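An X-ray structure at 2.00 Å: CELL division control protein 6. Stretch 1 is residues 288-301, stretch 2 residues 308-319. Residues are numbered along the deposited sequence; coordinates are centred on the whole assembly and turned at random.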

ATOM      1  N   LEU A 288     -13.857  -2.791 -33.268  1.00 33.93           N
ATOM      2  CA  LEU A 288     -13.663  -4.159 -33.684  1.00 35.01           C
ATOM      3  C   LEU A 288     -12.223  -4.654 -33.671  1.00 35.47           C
ATOM      4  O   LEU A 288     -11.906  -5.733 -33.169  1.00 33.24           O
ATOM      5  CB  LEU A 288     -14.208  -4.430 -35.112  1.00 33.71           C
ATOM      6  CG  LEU A 288     -14.042  -5.812 -35.696  1.00 39.95           C
ATOM      7  CD1 LEU A 288     -14.709  -6.888 -34.840  1.00 39.84           C
ATOM      8  CD2 LEU A 288     -14.604  -5.915 -37.132  1.00 38.96           C
ATOM      9  N   HIS A 289     -11.312  -4.034 -34.403  1.00 32.24           N
ATOM     10  CA  HIS A 289      -9.944  -4.483 -34.523  1.00 33.45           C
ATOM     11  C   HIS A 289      -9.165  -4.404 -33.187  1.00 32.91           C
ATOM     12  O   HIS A 289      -8.174  -5.094 -33.096  1.00 30.70           O
ATOM     13  CB  HIS A 289      -9.227  -3.726 -35.661  1.00 30.86           C
ATOM     14  CG  HIS A 289      -9.614  -4.494 -36.910  1.00 36.56           C
ATOM     15  ND1 HIS A 289      -8.861  -5.541 -37.391  1.00 33.75           N
ATOM     16  CD2 HIS A 289     -10.677  -4.349 -37.747  1.00 43.62           C
ATOM     17  CE1 HIS A 289      -9.448  -6.010 -38.485  1.00 46.68           C
ATOM     18  NE2 HIS A 289     -10.542  -5.306 -38.715  1.00 44.90           N
ATOM     19  N   GLU A 290      -9.495  -3.508 -32.300  1.00 33.36           N
ATOM     20  CA  GLU A 290      -8.904  -3.459 -30.958  1.00 36.36           C
ATOM     21  C   GLU A 290      -9.368  -4.665 -30.143  1.00 33.17           C
ATOM     22  O   GLU A 290      -8.587  -5.224 -29.371  1.00 30.85           O
ATOM     23  CB  GLU A 290      -9.268  -2.156 -30.250  1.00 30.51           C
ATOM     24  CG  GLU A 290      -8.615  -1.993 -28.858  1.00 34.88           C
ATOM     25  CD  GLU A 290      -8.702  -0.576 -28.336  1.00 48.94           C
ATOM     26  OE1 GLU A 290      -8.441  -0.348 -27.133  1.00 40.94           O
ATOM     27  OE2 GLU A 290      -9.034   0.366 -29.102  1.00 39.13           O
ATOM     28  N   LYS A 291     -10.630  -5.096 -30.265  1.00 31.38           N
ATOM     29  CA  LYS A 291     -11.114  -6.351 -29.740  1.00 36.32           C
ATOM     30  C   LYS A 291     -10.352  -7.543 -30.289  1.00 35.28           C
ATOM     31  O   LYS A 291      -9.912  -8.430 -29.560  1.00 31.87           O
ATOM     32  CB  LYS A 291     -12.613  -6.667 -29.994  1.00 32.87           C
ATOM     33  CG  LYS A 291     -13.553  -5.694 -29.261  1.00 33.20           C
ATOM     34  CD  LYS A 291     -14.962  -6.249 -29.410  1.00 34.10           C
ATOM     35  CE  LYS A 291     -16.029  -5.612 -28.579  1.00 34.97           C
ATOM     36  NZ  LYS A 291     -16.450  -4.279 -29.094  1.00 46.88           N
ATOM     37  N   LEU A 292     -10.142  -7.609 -31.596  1.00 30.14           N
ATOM     38  CA  LEU A 292      -9.420  -8.665 -32.253  1.00 27.50           C
ATOM     39  C   LEU A 292      -7.960  -8.658 -31.769  1.00 31.19           C
ATOM     40  O   LEU A 292      -7.401  -9.733 -31.552  1.00 34.85           O
ATOM     41  CB  LEU A 292      -9.445  -8.467 -33.807  1.00 30.90           C
ATOM     42  CG  LEU A 292     -10.868  -8.683 -34.427  1.00 36.80           C
ATOM     43  CD1 LEU A 292     -10.876  -8.234 -35.900  1.00 35.76           C
ATOM     44  CD2 LEU A 292     -11.272 -10.141 -34.314  1.00 33.74           C
ATOM     45  N   PHE A 293      -7.375  -7.483 -31.662  1.00 30.48           N
ATOM     46  CA  PHE A 293      -5.997  -7.405 -31.172  1.00 29.35           C
ATOM     47  C   PHE A 293      -5.951  -7.856 -29.672  1.00 30.74           C
ATOM     48  O   PHE A 293      -5.028  -8.589 -29.356  1.00 33.57           O
ATOM     49  CB  PHE A 293      -5.545  -5.959 -31.239  1.00 29.09           C
ATOM     50  CG  PHE A 293      -4.050  -5.826 -31.000  1.00 28.06           C
ATOM     51  CD1 PHE A 293      -3.141  -6.539 -31.731  1.00 33.70           C
ATOM     52  CD2 PHE A 293      -3.620  -4.955 -30.004  1.00 34.51           C
ATOM     53  CE1 PHE A 293      -1.773  -6.418 -31.512  1.00 35.62           C
ATOM     54  CE2 PHE A 293      -2.247  -4.821 -29.770  1.00 38.55           C
ATOM     55  CZ  PHE A 293      -1.337  -5.550 -30.521  1.00 37.53           C
ATOM     56  N   LEU A 294      -6.933  -7.475 -28.867  1.00 30.99           N
ATOM     57  CA  LEU A 294      -6.922  -7.939 -27.473  1.00 35.00           C
ATOM     58  C   LEU A 294      -7.103  -9.442 -27.430  1.00 38.27           C
ATOM     59  O   LEU A 294      -6.312 -10.184 -26.790  1.00 33.85           O
ATOM     60  CB  LEU A 294      -8.011  -7.222 -26.671  1.00 35.64           C
ATOM     61  CG  LEU A 294      -8.178  -7.709 -25.212  1.00 40.82           C
ATOM     62  CD1 LEU A 294      -6.884  -7.441 -24.423  1.00 34.43           C
ATOM     63  CD2 LEU A 294      -9.351  -6.968 -24.583  1.00 36.28           C
ATOM     64  N   LEU A 295      -8.044  -9.978 -28.271  1.00 34.01           N
ATOM     65  CA  LEU A 295      -8.129 -11.423 -28.406  1.00 34.70           C
ATOM     66  C   LEU A 295      -6.803 -12.031 -28.790  1.00 35.05           C
ATOM     67  O   LEU A 295      -6.397 -13.109 -28.274  1.00 37.62           O
ATOM     68  CB  LEU A 295      -9.189 -11.889 -29.440  1.00 38.71           C
ATOM     69  CG  LEU A 295      -9.386 -13.378 -29.626  1.00 37.26           C
ATOM     70  CD1 LEU A 295      -9.615 -14.076 -28.260  1.00 40.09           C
ATOM     71  CD2 LEU A 295     -10.641 -13.634 -30.476  1.00 38.37           C
ATOM     72  N   ALA A 296      -6.042 -11.392 -29.689  1.00 30.08           N
ATOM     73  CA  ALA A 296      -4.781 -11.964 -30.108  1.00 34.30           C
ATOM     74  C   ALA A 296      -3.779 -12.038 -28.898  1.00 35.65           C
ATOM     75  O   ALA A 296      -2.865 -12.864 -28.900  1.00 34.95           O
ATOM     76  CB  ALA A 296      -4.136 -11.034 -31.136  1.00 33.61           C
ATOM     77  N   ILE A 297      -3.693 -10.959 -28.158  1.00 32.38           N
ATOM     78  CA  ILE A 297      -2.773 -10.882 -26.992  1.00 34.99           C
ATOM     79  C   ILE A 297      -3.176 -11.998 -26.034  1.00 32.07           C
ATOM     80  O   ILE A 297      -2.356 -12.762 -25.536  1.00 39.84           O
ATOM     81  CB  ILE A 297      -2.914  -9.503 -26.341  1.00 35.65           C
ATOM     82  CG1 ILE A 297      -2.332  -8.397 -27.245  1.00 34.58           C
ATOM     83  CG2 ILE A 297      -2.207  -9.474 -24.968  1.00 37.45           C
ATOM     84  CD1 ILE A 297      -2.717  -7.003 -26.753  1.00 37.05           C
ATOM     85  N   VAL A 298      -4.446 -12.154 -25.712  1.00 29.72           N
ATOM     86  CA  VAL A 298      -4.977 -13.248 -24.950  1.00 34.28           C
ATOM     87  C   VAL A 298      -4.528 -14.601 -25.482  1.00 39.05           C
ATOM     88  O   VAL A 298      -4.084 -15.474 -24.687  1.00 33.53           O
ATOM     89  CB  VAL A 298      -6.503 -13.218 -24.828  1.00 30.34           C
ATOM     90  CG1 VAL A 298      -7.001 -14.542 -24.200  1.00 37.95           C
ATOM     91  CG2 VAL A 298      -7.011 -12.040 -24.018  1.00 31.76           C
ATOM     92  N   ARG A 299      -4.623 -14.857 -26.792  1.00 33.61           N
ATOM     93  CA  ARG A 299      -4.174 -16.129 -27.360  1.00 34.52           C
ATOM     94  C   ARG A 299      -2.677 -16.376 -27.302  1.00 36.72           C
ATOM     95  O   ARG A 299      -2.214 -17.513 -26.959  1.00 40.23           O
ATOM     96  CB  ARG A 299      -4.635 -16.308 -28.851  1.00 38.53           C
ATOM     97  CG  ARG A 299      -6.146 -16.510 -28.875  1.00 52.17           C
ATOM     98  CD  ARG A 299      -6.673 -17.175 -30.137  1.00 57.91           C
ATOM     99  NE  ARG A 299      -8.145 -17.190 -30.095  1.00 60.40           N
ATOM    100  CZ  ARG A 299      -8.893 -17.430 -31.170  1.00 56.10           C
ATOM    101  NH1 ARG A 299      -8.306 -17.671 -32.334  1.00 55.09           N
ATOM    102  NH2 ARG A 299     -10.215 -17.423 -31.043  1.00 64.23           N
ATOM    103  N   SER A 300      -1.839 -15.386 -27.498  1.00 32.04           N
ATOM    104  CA  SER A 300      -0.412 -15.567 -27.400  1.00 34.07           C
ATOM    105  C   SER A 300      -0.033 -15.889 -25.907  1.00 38.62           C
ATOM    106  O   SER A 300       0.959 -16.586 -25.738  1.00 38.38           O
ATOM    107  CB  SER A 300       0.411 -14.353 -27.771  1.00 43.83           C
ATOM    108  OG  SER A 300       0.002 -13.835 -29.030  1.00 51.01           O
ATOM    109  N   LEU A 301      -0.675 -15.223 -24.979  1.00 37.20           N
ATOM    110  CA  LEU A 301      -0.326 -15.379 -23.550  1.00 40.63           C
ATOM    111  C   LEU A 301      -0.762 -16.741 -23.046  1.00 41.02           C
ATOM    112  O   LEU A 301      -0.031 -17.412 -22.306  1.00 42.78           O
ATOM    113  CB  LEU A 301      -1.001 -14.271 -22.733  1.00 34.05           C
ATOM    114  CG  LEU A 301      -0.346 -12.900 -22.717  1.00 34.32           C
ATOM    115  CD1 LEU A 301      -1.289 -11.890 -22.078  1.00 33.80           C
ATOM    116  CD2 LEU A 301       1.019 -12.924 -21.981  1.00 36.32           C
TER
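Stretch 2 308-319: YITFGDAEESYK

Stretch 2 enters as an extended segment, with Ile309 and Thr310 in strand conformation, and turns at Thr310 into a helix that runs from Phe311 to Lys319 and continues beyond it. Thr310 is the N-cap: its chi1 of 62° (p) places OG1 to accept from Asp313 N at 3.0 Å. The new helix crosses helix 288-301 at 113°, neither parallel nor antiparallel, with the axes 8.0 Å apart at closest approach. Near the crossing the CA atoms of Ala296 and Tyr318 lie 4.8 Å apart and those of Ile297 and Ala314 5.0 Å; each pair includes an alanine, and Ala296 CB packs 3.6 Å from Ala314 O and 3.5 Å from Tyr318 N.

Tyr318 fills a hole formed by His289, Leu292, Phe293 and Ala296. Its CA-to-CB bond points sideways, but chi1 of 166° (t) lays the ring along helix 288-301, with CD1 3.7 Å from Phe293 CA and CE1 3.9 Å from Leu292 CB. The ring thereby carries its hydroxyl back to His289, where OH and ND1 form a 2.5 Å hydrogen bond; the two rings meet rim to rim. Phe293, also t (chi1 -169°), swings its ring in toward stretch 2. Its edge is directed to the face of Tyr318 in an offset contact, planes at 77°, while Phe293 CE1 lies 4.0 Å from Ala314 CB and CZ reaches Phe311 CE1 at 4.0 Å. Phe311, likewise t, leaves its backbone sideways and comes nearer at its tip, meeting Phe293 obliquely.

Polar side chains line the other part of the crossing. Ser317, with chi1 at 176° (t), points toward helix 288-301 and donates from OG to Ala296 O at 2.9 Å, a carbonyl that also accepts the helical bond from Ser300 N. Ser300, with chi1 of -51° (m), has OG 2.9 Å from Asp313 OD1 and 3.0 Å from Ala296 O, so its single proton has two acceptors within reach. Asp313 chi1 of -171° (t) brings the carboxylate up to this site, and a water bridges the helices by donating to Asp313 OD2 and Ser300 O, each 2.7 Å from its oxygen.

At the strand the contact is mostly apolar. Ile309, with both chi angles p (50° and 83°), points toward stretch 1 and sets CG1 3.7 Å from Leu301 CD2 and CG2 3.7 Å from Ser300 O. Leu301 starts sideways, but its m,t conformation brings the tip in to Ile309. Farther along, on the helix, Ile297, also m,t, packs CG1 against Ala314 CB at 3.9 Å.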

ATOM      1  N   TYR A 308       4.787 -12.206 -19.853  1.00 40.51           N
ATOM      2  CA  TYR A 308       4.784 -11.249 -20.960  1.00 41.11           C
ATOM      3  C   TYR A 308       4.928 -11.868 -22.347  1.00 41.36           C
ATOM      4  O   TYR A 308       5.466 -12.964 -22.525  1.00 39.90           O
ATOM      5  CB  TYR A 308       5.940 -10.241 -20.840  1.00 41.04           C
ATOM      6  CG  TYR A 308       5.854  -9.446 -19.565  1.00 44.28           C
ATOM      7  CD1 TYR A 308       6.500  -9.933 -18.403  1.00 44.90           C
ATOM      8  CD2 TYR A 308       5.161  -8.258 -19.490  1.00 38.33           C
ATOM      9  CE1 TYR A 308       6.424  -9.209 -17.223  1.00 41.97           C
ATOM     10  CE2 TYR A 308       5.100  -7.556 -18.311  1.00 41.99           C
ATOM     11  CZ  TYR A 308       5.734  -8.031 -17.171  1.00 42.30           C
ATOM     12  OH  TYR A 308       5.631  -7.281 -16.018  1.00 41.46           O
ATOM     13  N   ILE A 309       4.286 -11.220 -23.341  1.00 42.45           N
ATOM     14  CA  ILE A 309       4.559 -11.614 -24.738  1.00 40.76           C
ATOM     15  C   ILE A 309       4.960 -10.328 -25.444  1.00 40.78           C
ATOM     16  O   ILE A 309       4.772  -9.194 -24.997  1.00 41.03           O
ATOM     17  CB  ILE A 309       3.466 -12.413 -25.420  1.00 43.99           C
ATOM     18  CG1 ILE A 309       2.070 -11.777 -25.292  1.00 48.22           C
ATOM     19  CG2 ILE A 309       3.340 -13.837 -24.902  1.00 42.12           C
ATOM     20  CD1 ILE A 309       1.767 -10.700 -26.285  1.00 44.43           C
ATOM     21  N   THR A 310       5.681 -10.448 -26.533  1.00 34.27           N
ATOM     22  CA  THR A 310       6.211  -9.293 -27.247  1.00 37.57           C
ATOM     23  C   THR A 310       5.149  -8.662 -28.139  1.00 36.47           C
ATOM     24  O   THR A 310       4.198  -9.361 -28.486  1.00 37.31           O
ATOM     25  CB  THR A 310       7.431  -9.673 -28.107  1.00 48.83           C
ATOM     26  OG1 THR A 310       7.041 -10.629 -29.099  1.00 55.75           O
ATOM     27  CG2 THR A 310       8.525 -10.280 -27.241  1.00 32.17           C
ATOM     28  N   PHE A 311       5.272  -7.435 -28.572  1.00 37.68           N
ATOM     29  CA  PHE A 311       4.366  -6.805 -29.528  1.00 41.70           C
ATOM     30  C   PHE A 311       4.374  -7.595 -30.838  1.00 44.39           C
ATOM     31  O   PHE A 311       3.305  -7.865 -31.402  1.00 38.28           O
ATOM     32  CB  PHE A 311       4.690  -5.326 -29.734  1.00 43.22           C
ATOM     33  CG  PHE A 311       3.750  -4.644 -30.724  1.00 47.02           C
ATOM     34  CD1 PHE A 311       2.702  -3.875 -30.269  1.00 51.88           C
ATOM     35  CD2 PHE A 311       3.924  -4.783 -32.082  1.00 54.05           C
ATOM     36  CE1 PHE A 311       1.838  -3.250 -31.149  1.00 57.22           C
ATOM     37  CE2 PHE A 311       3.067  -4.165 -32.976  1.00 59.97           C
ATOM     38  CZ  PHE A 311       2.022  -3.397 -32.501  1.00 48.24           C
ATOM     39  N   GLY A 312       5.530  -8.086 -31.286  1.00 46.66           N
ATOM     40  CA  GLY A 312       5.612  -8.895 -32.497  1.00 47.41           C
ATOM     41  C   GLY A 312       4.819 -10.183 -32.410  1.00 49.77           C
ATOM     42  O   GLY A 312       4.143 -10.676 -33.339  1.00 45.16           O
ATOM     43  N   ASP A 313       4.880 -10.833 -31.226  1.00 45.46           N
ATOM     44  CA  ASP A 313       4.077 -12.009 -30.972  1.00 41.74           C
ATOM     45  C   ASP A 313       2.590 -11.687 -31.160  1.00 37.13           C
ATOM     46  O   ASP A 313       1.832 -12.497 -31.712  1.00 38.55           O
ATOM     47  CB  ASP A 313       4.261 -12.522 -29.531  1.00 46.21           C
ATOM     48  CG  ASP A 313       3.630 -13.863 -29.239  1.00 66.33           C
ATOM     49  OD1 ASP A 313       2.733 -14.349 -29.972  1.00 65.61           O
ATOM     50  OD2 ASP A 313       4.035 -14.495 -28.221  1.00 72.95           O
ATOM     51  N   ALA A 314       2.129 -10.642 -30.480  1.00 35.04           N
ATOM     52  CA  ALA A 314       0.712 -10.277 -30.543  1.00 36.90           C
ATOM     53  C   ALA A 314       0.279 -10.001 -32.017  1.00 36.45           C
ATOM     54  O   ALA A 314      -0.868 -10.239 -32.381  1.00 33.57           O
ATOM     55  CB  ALA A 314       0.587  -9.013 -29.695  1.00 34.16           C
ATOM     56  N   GLU A 315       1.106  -9.312 -32.762  1.00 38.67           N
ATOM     57  CA  GLU A 315       0.812  -8.966 -34.166  1.00 44.48           C
ATOM     58  C   GLU A 315       0.776 -10.202 -35.054  1.00 43.85           C
ATOM     59  O   GLU A 315      -0.264 -10.445 -35.702  1.00 44.72           O
ATOM     60  CB  GLU A 315       1.784  -7.928 -34.732  1.00 47.65           C
ATOM     61  CG  GLU A 315       1.476  -7.676 -36.222  1.00 51.98           C
ATOM     62  CD  GLU A 315       2.141  -6.433 -36.765  1.00 58.90           C
ATOM     63  OE1 GLU A 315       3.154  -6.021 -36.181  1.00 49.96           O
ATOM     64  OE2 GLU A 315       1.668  -5.848 -37.773  1.00 57.09           O
ATOM     65  N   GLU A 316       1.664 -11.175 -34.842  1.00 41.75           N
ATOM     66  CA  GLU A 316       1.537 -12.432 -35.582  1.00 40.51           C
ATOM     67  C   GLU A 316       0.307 -13.202 -35.179  1.00 43.81           C
ATOM     68  O   GLU A 316      -0.394 -13.836 -35.990  1.00 43.34           O
ATOM     69  CB  GLU A 316       2.813 -13.283 -35.508  1.00 44.63           C
ATOM     70  CG  GLU A 316       3.926 -12.686 -36.367  1.00 53.69           C
ATOM     71  CD  GLU A 316       3.469 -12.400 -37.804  1.00 59.93           C
ATOM     72  OE1 GLU A 316       2.769 -13.253 -38.406  1.00 58.98           O
ATOM     73  OE2 GLU A 316       3.810 -11.308 -38.321  1.00 60.05           O
ATOM     74  N   SER A 317      -0.060 -13.176 -33.897  1.00 39.87           N
ATOM     75  CA  SER A 317      -1.272 -13.821 -33.424  1.00 38.54           C
ATOM     76  C   SER A 317      -2.500 -13.142 -34.068  1.00 37.15           C
ATOM     77  O   SER A 317      -3.528 -13.792 -34.301  1.00 36.67           O
ATOM     78  CB  SER A 317      -1.323 -13.681 -31.882  1.00 36.32           C
ATOM     79  OG  SER A 317      -2.542 -14.217 -31.388  1.00 40.07           O
ATOM     80  N   TYR A 318      -2.460 -11.827 -34.101  1.00 36.10           N
ATOM     81  CA  TYR A 318      -3.532 -10.976 -34.594  1.00 35.30           C
ATOM     82  C   TYR A 318      -3.814 -11.236 -36.093  1.00 35.69           C
ATOM     83  O   TYR A 318      -4.971 -11.367 -36.487  1.00 37.71           O
ATOM     84  CB  TYR A 318      -3.183  -9.499 -34.344  1.00 32.75           C
ATOM     85  CG  TYR A 318      -4.062  -8.500 -35.102  1.00 38.34           C
ATOM     86  CD1 TYR A 318      -5.325  -8.133 -34.686  1.00 36.00           C
ATOM     87  CD2 TYR A 318      -3.578  -7.920 -36.280  1.00 35.52           C
ATOM     88  CE1 TYR A 318      -6.111  -7.229 -35.382  1.00 32.23           C
ATOM     89  CE2 TYR A 318      -4.358  -7.011 -36.988  1.00 35.94           C
ATOM     90  CZ  TYR A 318      -5.596  -6.675 -36.546  1.00 37.13           C
ATOM     91  OH  TYR A 318      -6.357  -5.757 -37.281  1.00 35.60           O
ATOM     92  N   LYS A 319      -2.774 -11.469 -36.880  1.00 39.64           N
ATOM     93  CA  LYS A 319      -3.013 -11.886 -38.285  1.00 45.04           C
ATOM     94  C   LYS A 319      -3.783 -13.185 -38.391  1.00 45.94           C
ATOM     95  O   LYS A 319      -4.758 -13.344 -39.156  1.00 41.33           O
ATOM     96  CB  LYS A 319      -1.658 -11.980 -38.972  1.00 44.36           C
ATOM     97  CG  LYS A 319      -0.992 -10.614 -39.078  1.00 43.02           C
ATOM     98  CD  LYS A 319       0.407 -10.792 -39.682  1.00 52.29           C
ATOM     99  CE  LYS A 319       0.997  -9.409 -39.906  1.00 51.77           C
ATOM    100  NZ  LYS A 319       2.414  -9.436 -40.364  1.00 62.60           N
TER
HETATM  101  O   HOH W   1       2.889 -16.850 -27.650  1.00 52.16           O